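Local coordinates for protein putative alpha-L-fucosidase (Bacteroides thetaiotaomicron, PDB 3EYP) that probably hydrolyses alpha-L-fucosyl linkages as a putative lipoprotein of glycoside hydrolase family 29, at residues Ile23-Phe28 with Gly121-Pro126; Ile160-Trp165 with Pro251-Val256; Val193-Lys198 with Ala204-Met209; Asn199-Ala204 with Thr224-Ile229. All coordinates share one frame; numbering follows the deposited sequence.

Contact 1: residues Ile23-Phe28 with Gly121-Pro126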
# COMPACT_ATOMS: atom_id res chain seq x y z
N ILE A 23 0.45 2.11 -4.78
CA ILE A 23 0.58 3.60 -4.71
C ILE A 23 2.01 3.99 -5.07
O ILE A 23 2.95 3.30 -4.67
CB ILE A 23 0.23 4.15 -3.31
CG1 ILE A 23 -1.10 3.64 -2.83
CG2 ILE A 23 0.25 5.65 -3.31
CD1 ILE A 23 -1.46 4.01 -1.34
N ALA A 24 2.23 5.03 -5.89
CA ALA A 24 3.61 5.50 -6.06
C ALA A 24 4.06 6.54 -5.03
O ALA A 24 3.31 7.34 -4.58
CB ALA A 24 3.86 6.03 -7.48
N PHE A 25 5.34 6.44 -4.63
CA PHE A 25 5.99 7.45 -3.81
C PHE A 25 6.94 8.16 -4.77
O PHE A 25 7.46 7.56 -5.67
CB PHE A 25 6.88 6.80 -2.74
CG PHE A 25 6.63 7.24 -1.32
CD1 PHE A 25 6.04 8.47 -1.02
CD2 PHE A 25 7.03 6.40 -0.26
CE1 PHE A 25 5.87 8.84 0.24
CE2 PHE A 25 6.84 6.79 1.03
CZ PHE A 25 6.25 7.98 1.30
N PHE A 26 7.08 9.46 -4.60
CA PHE A 26 8.00 10.28 -5.39
C PHE A 26 8.80 11.11 -4.42
O PHE A 26 8.34 12.16 -3.94
CB PHE A 26 7.29 11.22 -6.36
CG PHE A 26 6.61 10.52 -7.51
CD1 PHE A 26 7.29 9.66 -8.30
CD2 PHE A 26 5.28 10.78 -7.80
CE1 PHE A 26 6.68 9.02 -9.33
CE2 PHE A 26 4.66 10.14 -8.85
CZ PHE A 26 5.34 9.25 -9.60
N HIS A 27 9.98 10.60 -4.08
CA HIS A 27 10.91 11.29 -3.20
C HIS A 27 11.82 12.19 -4.06
O HIS A 27 12.66 11.71 -4.81
CB HIS A 27 11.79 10.33 -2.40
CG HIS A 27 11.16 9.84 -1.14
ND1 HIS A 27 10.08 8.98 -1.16
CD2 HIS A 27 11.41 10.11 0.17
CE1 HIS A 27 9.69 8.75 0.08
NE2 HIS A 27 10.48 9.40 0.91
N PHE A 28 11.56 13.48 -3.93
CA PHE A 28 12.19 14.53 -4.74
C PHE A 28 12.25 15.82 -3.93
O PHE A 28 11.31 16.21 -3.21
CB PHE A 28 11.39 14.70 -6.01
CG PHE A 28 11.92 15.75 -6.99
CD1 PHE A 28 13.14 15.55 -7.66
CD2 PHE A 28 11.10 16.81 -7.36
CE1 PHE A 28 13.57 16.44 -8.61
CE2 PHE A 28 11.52 17.75 -8.31
CZ PHE A 28 12.75 17.59 -8.94
N GLY A 121 -1.61 12.44 -3.65
CA GLY A 121 -1.35 12.49 -2.21
C GLY A 121 -0.12 13.31 -1.89
O GLY A 121 0.72 13.61 -2.76
N ILE A 122 -0.03 13.64 -0.63
CA ILE A 122 0.97 14.50 -0.06
C ILE A 122 1.69 13.95 1.17
O ILE A 122 1.07 13.49 2.15
CB ILE A 122 0.34 15.84 0.38
CG1 ILE A 122 -0.30 16.63 -0.79
CG2 ILE A 122 1.34 16.67 1.05
CD1 ILE A 122 0.75 17.03 -1.93
N TYR A 123 3.00 13.95 1.07
CA TYR A 123 3.92 13.69 2.20
C TYR A 123 4.44 15.07 2.67
O TYR A 123 5.06 15.81 1.90
CB TYR A 123 5.04 12.75 1.72
CG TYR A 123 6.21 12.48 2.68
CD1 TYR A 123 6.54 11.19 3.02
CD2 TYR A 123 6.96 13.52 3.21
CE1 TYR A 123 7.61 10.92 3.85
CE2 TYR A 123 8.02 13.27 4.07
CZ TYR A 123 8.35 11.95 4.37
OH TYR A 123 9.41 11.67 5.23
N LEU A 124 4.10 15.40 3.89
CA LEU A 124 4.50 16.68 4.54
C LEU A 124 5.13 16.37 5.90
O LEU A 124 4.44 16.10 6.86
CB LEU A 124 3.31 17.60 4.73
CG LEU A 124 3.51 19.04 5.24
CD1 LEU A 124 4.34 19.88 4.20
CD2 LEU A 124 2.20 19.65 5.53
N GLY A 125 6.46 16.40 5.90
CA GLY A 125 7.32 15.86 6.96
C GLY A 125 7.06 16.43 8.33
O GLY A 125 7.23 17.62 8.55
N PRO A 126 6.56 15.60 9.29
CA PRO A 126 6.39 16.21 10.62
C PRO A 126 7.62 16.74 11.30
O PRO A 126 7.60 17.85 11.83
CB PRO A 126 5.72 15.11 11.45
CG PRO A 126 5.03 14.26 10.45
CD PRO A 126 5.84 14.33 9.16
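Phe25 and Tyr123 touch at their margins, while the imidazole of His27 points an edge at the phenol face, so that three rings gather in one aromatic cluster. The Phe25 ring touches with CE1 and CZ, each 3.7 Å from Tyr123 CD1, and approaches near the plane of the tyrosine at its edge. The planes are 58° apart and the centroids of the Phe25 and Tyr123 rings are separated by 5.9 Å, too far to the side for a stack. His27 and Tyr123 stand more steeply, 68° between planes, in a T-shaped pair. The imidazole also turns an edge onto its own neighbour: His27 CE1 sits 3.4 Å above the Phe25 ring, over its centre. Tyr123 joins the group because CG is anti to the backbone N (chi1 172°), which sends the phenol across from strand 119-124 toward strand 22-26; the backbones stay 8.9 Å apart between Phe25 CA and Tyr123 CA. Strand 70-76 runs between these two in the parallel sheet, so the pairing is made by side chains alone. No hydrogen bond crosses it. Polar ends are served from other directions, Tyr123 OH by Asp166 and His27 ND1 by Asn295, while His27 NE2 holds a bound glycerol. Ring contact and outside hydrogen bonds together are consistent with a fixed placing of the imidazole and phenol.

Contact 2: residues Ile160-Trp165 with Pro251-Val256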
# COMPACT_ATOMS: atom_id res chain seq x y z
N ILE A 160 -7.25 15.62 -2.37
CA ILE A 160 -6.09 14.93 -1.81
C ILE A 160 -6.59 13.61 -1.18
O ILE A 160 -7.50 13.60 -0.32
CB ILE A 160 -5.37 15.82 -0.76
CG1 ILE A 160 -4.91 17.20 -1.30
CG2 ILE A 160 -4.11 15.05 -0.10
CD1 ILE A 160 -3.87 17.21 -2.35
N TRP A 161 -5.98 12.49 -1.62
CA TRP A 161 -6.45 11.14 -1.22
C TRP A 161 -5.58 10.42 -0.19
O TRP A 161 -5.98 9.40 0.38
CB TRP A 161 -6.59 10.25 -2.45
CG TRP A 161 -7.57 10.67 -3.46
CD1 TRP A 161 -7.34 11.52 -4.51
CD2 TRP A 161 -8.88 10.16 -3.62
NE1 TRP A 161 -8.47 11.60 -5.29
CE2 TRP A 161 -9.44 10.77 -4.75
CE3 TRP A 161 -9.66 9.24 -2.89
CZ2 TRP A 161 -10.73 10.50 -5.18
CZ3 TRP A 161 -10.95 8.99 -3.31
CH2 TRP A 161 -11.48 9.61 -4.44
N GLU A 162 -4.41 10.96 0.06
CA GLU A 162 -3.55 10.50 1.18
C GLU A 162 -2.67 11.60 1.70
O GLU A 162 -2.10 12.37 0.93
CB GLU A 162 -2.67 9.33 0.77
CG GLU A 162 -2.00 8.62 1.94
CD GLU A 162 -1.87 7.11 1.76
OE1 GLU A 162 -2.65 6.54 0.94
OE2 GLU A 162 -0.95 6.52 2.42
N THR A 163 -2.59 11.66 3.03
CA THR A 163 -1.59 12.51 3.73
C THR A 163 -0.73 11.59 4.54
O THR A 163 -1.23 10.71 5.23
CB THR A 163 -2.28 13.56 4.65
OG1 THR A 163 -2.96 14.52 3.86
CG2 THR A 163 -1.31 14.31 5.51
N TRP A 164 0.58 11.75 4.39
CA TRP A 164 1.56 10.83 4.98
C TRP A 164 2.35 11.53 6.06
O TRP A 164 3.02 12.56 5.79
CB TRP A 164 2.52 10.34 3.93
CG TRP A 164 2.81 8.90 3.88
CD1 TRP A 164 2.05 7.93 3.32
CD2 TRP A 164 3.99 8.26 4.35
NE1 TRP A 164 2.66 6.70 3.46
CE2 TRP A 164 3.87 6.88 4.06
CE3 TRP A 164 5.15 8.71 5.00
CZ2 TRP A 164 4.87 5.95 4.37
CZ3 TRP A 164 6.13 7.78 5.32
CH2 TRP A 164 5.98 6.42 4.98
N TRP A 165 2.33 10.93 7.25
CA TRP A 165 3.09 11.46 8.40
C TRP A 165 4.18 10.48 8.79
O TRP A 165 3.92 9.48 9.46
CB TRP A 165 2.21 11.75 9.61
CG TRP A 165 1.29 12.93 9.44
CD1 TRP A 165 1.50 14.00 8.65
CD2 TRP A 165 0.02 13.15 10.08
NE1 TRP A 165 0.47 14.88 8.74
CE2 TRP A 165 -0.48 14.38 9.60
CE3 TRP A 165 -0.73 12.44 11.02
CZ2 TRP A 165 -1.69 14.93 10.04
CZ3 TRP A 165 -1.95 12.96 11.43
CH2 TRP A 165 -2.41 14.22 10.97
N PRO A 251 -5.19 -0.88 8.84
CA PRO A 251 -4.43 -1.83 8.09
C PRO A 251 -3.02 -1.34 7.74
O PRO A 251 -2.75 -0.15 7.73
CB PRO A 251 -5.24 -2.04 6.81
CG PRO A 251 -6.27 -1.02 6.79
CD PRO A 251 -6.35 -0.34 8.11
N ALA A 252 -2.15 -2.29 7.51
CA ALA A 252 -0.75 -2.02 7.15
C ALA A 252 -0.58 -1.50 5.73
O ALA A 252 -1.07 -2.08 4.73
CB ALA A 252 0.13 -3.27 7.34
N GLU A 253 0.25 -0.46 5.64
CA GLU A 253 0.76 0.02 4.33
C GLU A 253 2.28 -0.24 4.20
O GLU A 253 3.05 0.13 5.04
CB GLU A 253 0.45 1.51 4.18
CG GLU A 253 0.60 2.05 2.72
CD GLU A 253 0.50 3.56 2.69
OE1 GLU A 253 -0.55 4.11 2.31
OE2 GLU A 253 1.46 4.20 3.09
N THR A 254 2.67 -0.97 3.16
CA THR A 254 4.02 -1.44 3.00
C THR A 254 4.79 -0.56 2.03
O THR A 254 4.49 -0.52 0.85
CB THR A 254 4.04 -2.92 2.45
OG1 THR A 254 3.28 -3.75 3.36
CG2 THR A 254 5.44 -3.46 2.33
N ASP A 255 5.78 0.10 2.57
CA ASP A 255 6.59 1.09 1.78
C ASP A 255 7.97 0.61 1.47
O ASP A 255 8.62 0.03 2.31
CB ASP A 255 6.64 2.45 2.43
CG ASP A 255 7.43 2.49 3.72
OD1 ASP A 255 7.27 1.59 4.58
OD2 ASP A 255 8.16 3.51 3.89
N VAL A 256 8.42 0.86 0.22
CA VAL A 256 9.73 0.42 -0.19
C VAL A 256 10.18 1.22 -1.42
O VAL A 256 9.37 1.73 -2.19
CB VAL A 256 9.74 -1.13 -0.48
CG1 VAL A 256 8.77 -1.46 -1.62
CG2 VAL A 256 11.09 -1.67 -0.77
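Glu253 reaches across with its CG anti to the backbone N (chi1 -165°) and the chain extended beyond, while Glu162, equally anti at its first bond, bends at the second (chi2 145°); the two carboxyl groups therefore come from opposite directions and lie nearly coplanar. Glu162 OE2 and Glu253 OE1 refine to 2.4 Å apart, a value too short to be taken at face value. Each group has a further partner: Arg20 forms a salt bridge with Glu162 OE1, and Trp17 NE1 bonds to Glu253 OE1. The other oxygen of Glu253 takes the indole. Trp164 NE1 donates to Glu253 OE2 over 2.8 Å, almost straight, arriving at the syn lone pair, and the carboxylate lies just 9° from the indole plane. This bond together with the Trp17 bond to OE1 grips the carboxylate at both oxygens and fixes its rotation. Strands 162-164 and 253-257 are not neighbours in the sheet: the axes of 162-164 and 253-256 come no nearer than 12.6 Å, and the side chains span the interior of the parallel barrel of this TIM-barrel-clan fold. A leucine in place of Trp164 would probably leave Glu253 OE2 without this N-H donor and open a gap between Phe25 and Phe195, whose rings pack on the indole. At the far rim of the indole, Trp164 CH2 lies 3.8 Å from Asp255 OD2, with the carboxylate plane inclined at roughly half a right angle to the ring. That same Asp255 oxygen is hydrogen-bonded to a bound glycerol.

Contact 3: residues Val193-Lys198 with Ala204-Met209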
# COMPACT_ATOMS: atom_id res chain seq x y z
N VAL A 193 -7.02 9.69 3.27
CA VAL A 193 -6.48 8.61 4.14
C VAL A 193 -5.22 9.11 4.78
O VAL A 193 -4.32 9.67 4.12
CB VAL A 193 -6.10 7.36 3.30
CG1 VAL A 193 -5.36 6.39 4.11
CG2 VAL A 193 -7.31 6.70 2.67
N ILE A 194 -5.15 8.95 6.08
CA ILE A 194 -3.97 9.32 6.85
C ILE A 194 -3.07 8.14 7.24
O ILE A 194 -3.51 7.21 7.92
CB ILE A 194 -4.34 10.09 8.09
CG1 ILE A 194 -5.03 11.41 7.71
CG2 ILE A 194 -3.10 10.31 8.97
CD1 ILE A 194 -5.69 12.09 8.96
N PHE A 195 -1.83 8.18 6.73
CA PHE A 195 -0.76 7.23 7.17
C PHE A 195 -0.19 7.89 8.41
O PHE A 195 0.42 8.96 8.33
CB PHE A 195 0.33 7.01 6.12
CG PHE A 195 1.46 6.16 6.58
CD1 PHE A 195 1.47 4.77 6.34
CD2 PHE A 195 2.54 6.72 7.24
CE1 PHE A 195 2.54 3.96 6.77
CE2 PHE A 195 3.64 5.91 7.66
CZ PHE A 195 3.62 4.54 7.43
N GLY A 196 -0.41 7.25 9.55
CA GLY A 196 -0.02 7.83 10.85
C GLY A 196 0.91 6.94 11.65
O GLY A 196 0.81 5.71 11.63
N THR A 197 1.84 7.59 12.29
CA THR A 197 2.85 6.92 13.08
C THR A 197 2.92 7.58 14.45
O THR A 197 2.53 8.74 14.65
CB THR A 197 4.21 7.07 12.42
OG1 THR A 197 4.40 8.48 12.09
CG2 THR A 197 4.30 6.17 11.16
N LYS A 198 3.43 6.81 15.37
CA LYS A 198 3.75 7.30 16.71
C LYS A 198 2.57 8.02 17.34
O LYS A 198 1.45 7.44 17.49
CB LYS A 198 5.06 8.08 16.66
CG LYS A 198 6.26 7.17 16.57
CD LYS A 198 7.60 7.91 16.26
CE LYS A 198 8.72 6.99 15.95
NZ LYS A 198 9.93 7.80 15.67
N ALA A 204 -4.78 7.79 12.68
CA ALA A 204 -4.30 7.01 11.54
C ALA A 204 -5.44 6.20 10.94
O ALA A 204 -6.24 5.58 11.66
CB ALA A 204 -3.18 6.05 12.03
N ASP A 205 -5.47 6.19 9.62
CA ASP A 205 -6.33 5.31 8.83
C ASP A 205 -5.58 4.03 8.51
O ASP A 205 -6.16 2.92 8.46
CB ASP A 205 -6.80 5.99 7.55
CG ASP A 205 -7.74 7.12 7.83
OD1 ASP A 205 -8.74 6.93 8.56
OD2 ASP A 205 -7.49 8.18 7.31
N VAL A 206 -4.30 4.21 8.25
CA VAL A 206 -3.38 3.10 7.93
C VAL A 206 -2.10 3.23 8.72
O VAL A 206 -1.69 4.34 9.13
CB VAL A 206 -3.16 2.97 6.42
CG1 VAL A 206 -4.53 2.87 5.68
CG2 VAL A 206 -2.32 4.16 5.83
N ARG A 207 -1.46 2.09 8.93
CA ARG A 207 -0.24 2.03 9.72
C ARG A 207 0.98 1.62 8.94
O ARG A 207 0.90 1.00 7.88
CB ARG A 207 -0.43 0.99 10.86
CG ARG A 207 -0.57 -0.49 10.39
CD ARG A 207 -0.70 -1.50 11.59
NE ARG A 207 -0.34 -2.87 11.23
CZ ARG A 207 -1.20 -3.87 11.01
NH1 ARG A 207 -2.50 -3.63 10.97
NH2 ARG A 207 -0.76 -5.08 10.67
N TRP A 208 2.12 1.88 9.56
CA TRP A 208 3.38 1.25 9.16
C TRP A 208 3.47 -0.23 9.58
O TRP A 208 2.81 -0.70 10.47
CB TRP A 208 4.58 2.00 9.73
CG TRP A 208 5.87 1.65 9.09
CD1 TRP A 208 6.10 1.45 7.76
CD2 TRP A 208 7.12 1.50 9.75
NE1 TRP A 208 7.44 1.17 7.57
CE2 TRP A 208 8.08 1.20 8.78
CE3 TRP A 208 7.53 1.59 11.10
CZ2 TRP A 208 9.44 1.00 9.10
CZ3 TRP A 208 8.86 1.40 11.41
CH2 TRP A 208 9.79 1.12 10.43
N MET A 209 4.35 -0.96 8.90
CA MET A 209 4.45 -2.39 9.13
C MET A 209 5.82 -2.83 9.58
O MET A 209 6.18 -3.97 9.47
CB MET A 209 4.02 -3.21 7.92
CG MET A 209 4.23 -2.53 6.64
SD MET A 209 5.91 -2.15 6.19
CE MET A 209 6.48 -3.77 5.73
O HOH W 1 2.11 3.33 12.05
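Phe195 lays the CZ corner of its ring against Trp208, 3.6 Å from Trp208 CB, and its CD1 edge against Val206 CG2. With CG anti to the backbone N (chi1 175°), the phenyl ring runs along segment 204-209, although its CB leaves the backbone away from it. Behind the ring the backbones form a single parallel bridge: Val206 N donates to Ile194 O over 3.1 Å, and Gly196 N to Val206 O over 3.2 Å. Ile194 O takes a second donor, Asp205 N, at 2.8 Å. Asp205 also answers with its side chain, OD2 accepting from Ile194 N at 2.8 Å through its anti lone pair, while OD1 pairs with Arg13. A leucine at Asp205 would probably leave Ile194 N without this acceptor and Arg13 without its anionic mate. Gly196 fits here because a CB would collide with that of Ala204. One water links Gly196 O to Trp208 N. Strand 162-164 flanks strand 193-195, helix 175-188 packs on Ile194, helix 12-20 on Val193 and Val206, and backbone bonding of Arg207 to Pro251, and probably to Glu253, joins segment 204-209 to the start of strand 253-257.

Contact 4: residues Asn199-Ala204 with Thr224-Ile229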
# COMPACT_ATOMS: atom_id res chain seq x y z
N ASN A 199 2.77 9.29 17.73
CA ASN A 199 1.73 9.95 18.54
C ASN A 199 0.48 10.36 17.80
O ASN A 199 -0.46 10.84 18.40
CB ASN A 199 2.30 11.09 19.39
CG ASN A 199 3.32 10.58 20.39
OD1 ASN A 199 3.13 9.51 21.00
ND2 ASN A 199 4.44 11.31 20.53
N SER A 200 0.46 10.09 16.50
CA SER A 200 -0.75 10.34 15.65
C SER A 200 -1.71 9.17 15.64
O SER A 200 -2.70 9.19 14.90
CB SER A 200 -0.38 10.62 14.20
OG SER A 200 0.21 9.48 13.56
N TYR A 201 -1.36 8.16 16.43
CA TYR A 201 -2.07 6.85 16.40
C TYR A 201 -3.60 6.89 16.44
O TYR A 201 -4.23 6.10 15.78
CB TYR A 201 -1.52 5.86 17.46
CG TYR A 201 -1.82 6.30 18.86
CD1 TYR A 201 -2.98 5.89 19.50
CD2 TYR A 201 -1.01 7.21 19.50
CE1 TYR A 201 -3.27 6.31 20.76
CE2 TYR A 201 -1.30 7.65 20.79
CZ TYR A 201 -2.43 7.18 21.41
OH TYR A 201 -2.74 7.62 22.69
N PRO A 202 -4.20 7.88 17.12
CA PRO A 202 -5.66 7.87 17.12
C PRO A 202 -6.29 8.39 15.86
O PRO A 202 -7.50 8.31 15.70
CB PRO A 202 -6.03 8.83 18.25
CG PRO A 202 -4.83 9.43 18.73
CD PRO A 202 -3.63 8.80 18.11
N PHE A 203 -5.45 8.94 14.98
CA PHE A 203 -5.93 9.58 13.78
C PHE A 203 -5.60 8.80 12.51
O PHE A 203 -6.03 9.12 11.41
CB PHE A 203 -5.36 10.99 13.72
CG PHE A 203 -5.51 11.73 15.01
CD1 PHE A 203 -6.78 12.00 15.51
CD2 PHE A 203 -4.40 12.18 15.71
CE1 PHE A 203 -6.92 12.73 16.69
CE2 PHE A 203 -4.55 12.87 16.92
CZ PHE A 203 -5.80 13.14 17.40
N ALA A 204 -4.78 7.79 12.68
CA ALA A 204 -4.30 7.01 11.54
C ALA A 204 -5.44 6.20 10.94
O ALA A 204 -6.24 5.58 11.66
CB ALA A 204 -3.18 6.05 12.03
N THR A 224 -4.94 -4.19 14.76
CA THR A 224 -3.85 -4.23 15.73
C THR A 224 -4.20 -3.31 16.89
O THR A 224 -5.18 -2.56 16.82
CB THR A 224 -2.41 -3.87 15.12
OG1 THR A 224 -1.39 -4.40 15.98
CG2 THR A 224 -2.18 -2.34 14.91
N ASP A 225 -3.38 -3.33 17.91
CA ASP A 225 -3.60 -2.44 19.07
C ASP A 225 -3.00 -1.08 18.73
O ASP A 225 -1.92 -1.01 18.16
CB ASP A 225 -2.94 -2.99 20.33
CG ASP A 225 -3.78 -4.10 21.02
OD1 ASP A 225 -4.96 -4.31 20.64
OD2 ASP A 225 -3.22 -4.80 21.92
N SER A 226 -3.70 -0.01 19.08
CA SER A 226 -3.22 1.31 18.67
C SER A 226 -1.91 1.69 19.34
O SER A 226 -1.18 2.57 18.87
CB SER A 226 -4.27 2.39 18.89
OG SER A 226 -4.36 2.67 20.24
N VAL A 227 -1.62 0.99 20.43
CA VAL A 227 -0.34 1.21 21.18
C VAL A 227 0.87 0.79 20.36
O VAL A 227 1.99 1.32 20.52
CB VAL A 227 -0.38 0.55 22.59
CG1 VAL A 227 -0.27 -0.99 22.50
CG2 VAL A 227 0.70 1.14 23.50
N ALA A 228 0.63 -0.11 19.42
CA ALA A 228 1.72 -0.58 18.58
C ALA A 228 2.19 0.56 17.71
O ALA A 228 3.36 0.69 17.46
CB ALA A 228 1.33 -1.79 17.71
N ILE A 229 1.26 1.37 17.23
CA ILE A 229 1.62 2.48 16.39
C ILE A 229 2.41 3.48 17.23
O ILE A 229 3.47 3.98 16.83
CB ILE A 229 0.38 3.13 15.73
CG1 ILE A 229 -0.19 2.11 14.74
CG2 ILE A 229 0.76 4.52 15.09
CD1 ILE A 229 -1.61 2.39 14.22
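Tyr201 sits against the first turn of helix 226-230, and its inner end is the tightly packed one. Tyr201 CB lies 3.6 Å from Ile229 CG2 and equally 3.6 Å from Ser226 O, so the root of the side chain is wedged between a buried isoleucine and the backbone of the turn. The branch of Ile229 that does this is CG2, anti to its backbone N. Further out, the ring meets just the side chain of Ser226 across the contact, Tyr201 CD1 passing 3.6 Å from Ser226 OG at an oblique approach, without a hydrogen bond, and both residues are partly exposed. One face of the phenol is covered by its own neighbour, Pro202 CD standing 3.1 Å above the ring plane toward the rim; Pro202 itself is exposed. The first torsion of Tyr201 (chi1 68°) puts CG between backbone N and carbonyl carbon, which swings the ring alongside Ser226. Each segment is held internally, Phe203 N bonding to Ser200 O at 2.8 Å and Ala228 N to Asp225 O at 3.0 Å. Ile229 also rests on Leu239 of helix 236-240. This is loop-to-helix packing beyond the C-terminal end of strand 193-195, the end at which beta/alpha barrels carry their longer, variable loops.

Overall arrangement
Contacts 1 and 2, centres about 9 Å apart, are joined by neighbouring strands: Ile122 O lies 2.9 Å from Trp164 N, and Tyr123 packs on the indole of Trp164. Contacts 2 and 3 are closer, about 6 Å between centres, with Glu253 N 2.8 Å from Arg207 O. Segment 204-209 thus bridges strands 193-195 and 253-257, the outermost of the seven-stranded parallel sheet, and so appears to close the barrel between them. Contact 4 shares Ala204 with contact 3, about 7 Å between centres, and Ile229 packs against Gly196 and Lys198; it lies about 20 Å from contact 1, centre to centre. His27, Asp255 and Trp208 of contacts 1, 2 and 3 each come within about 3 Å of bound glycerol, probably from the crystallisation liquor, which may mark the substrate pocket.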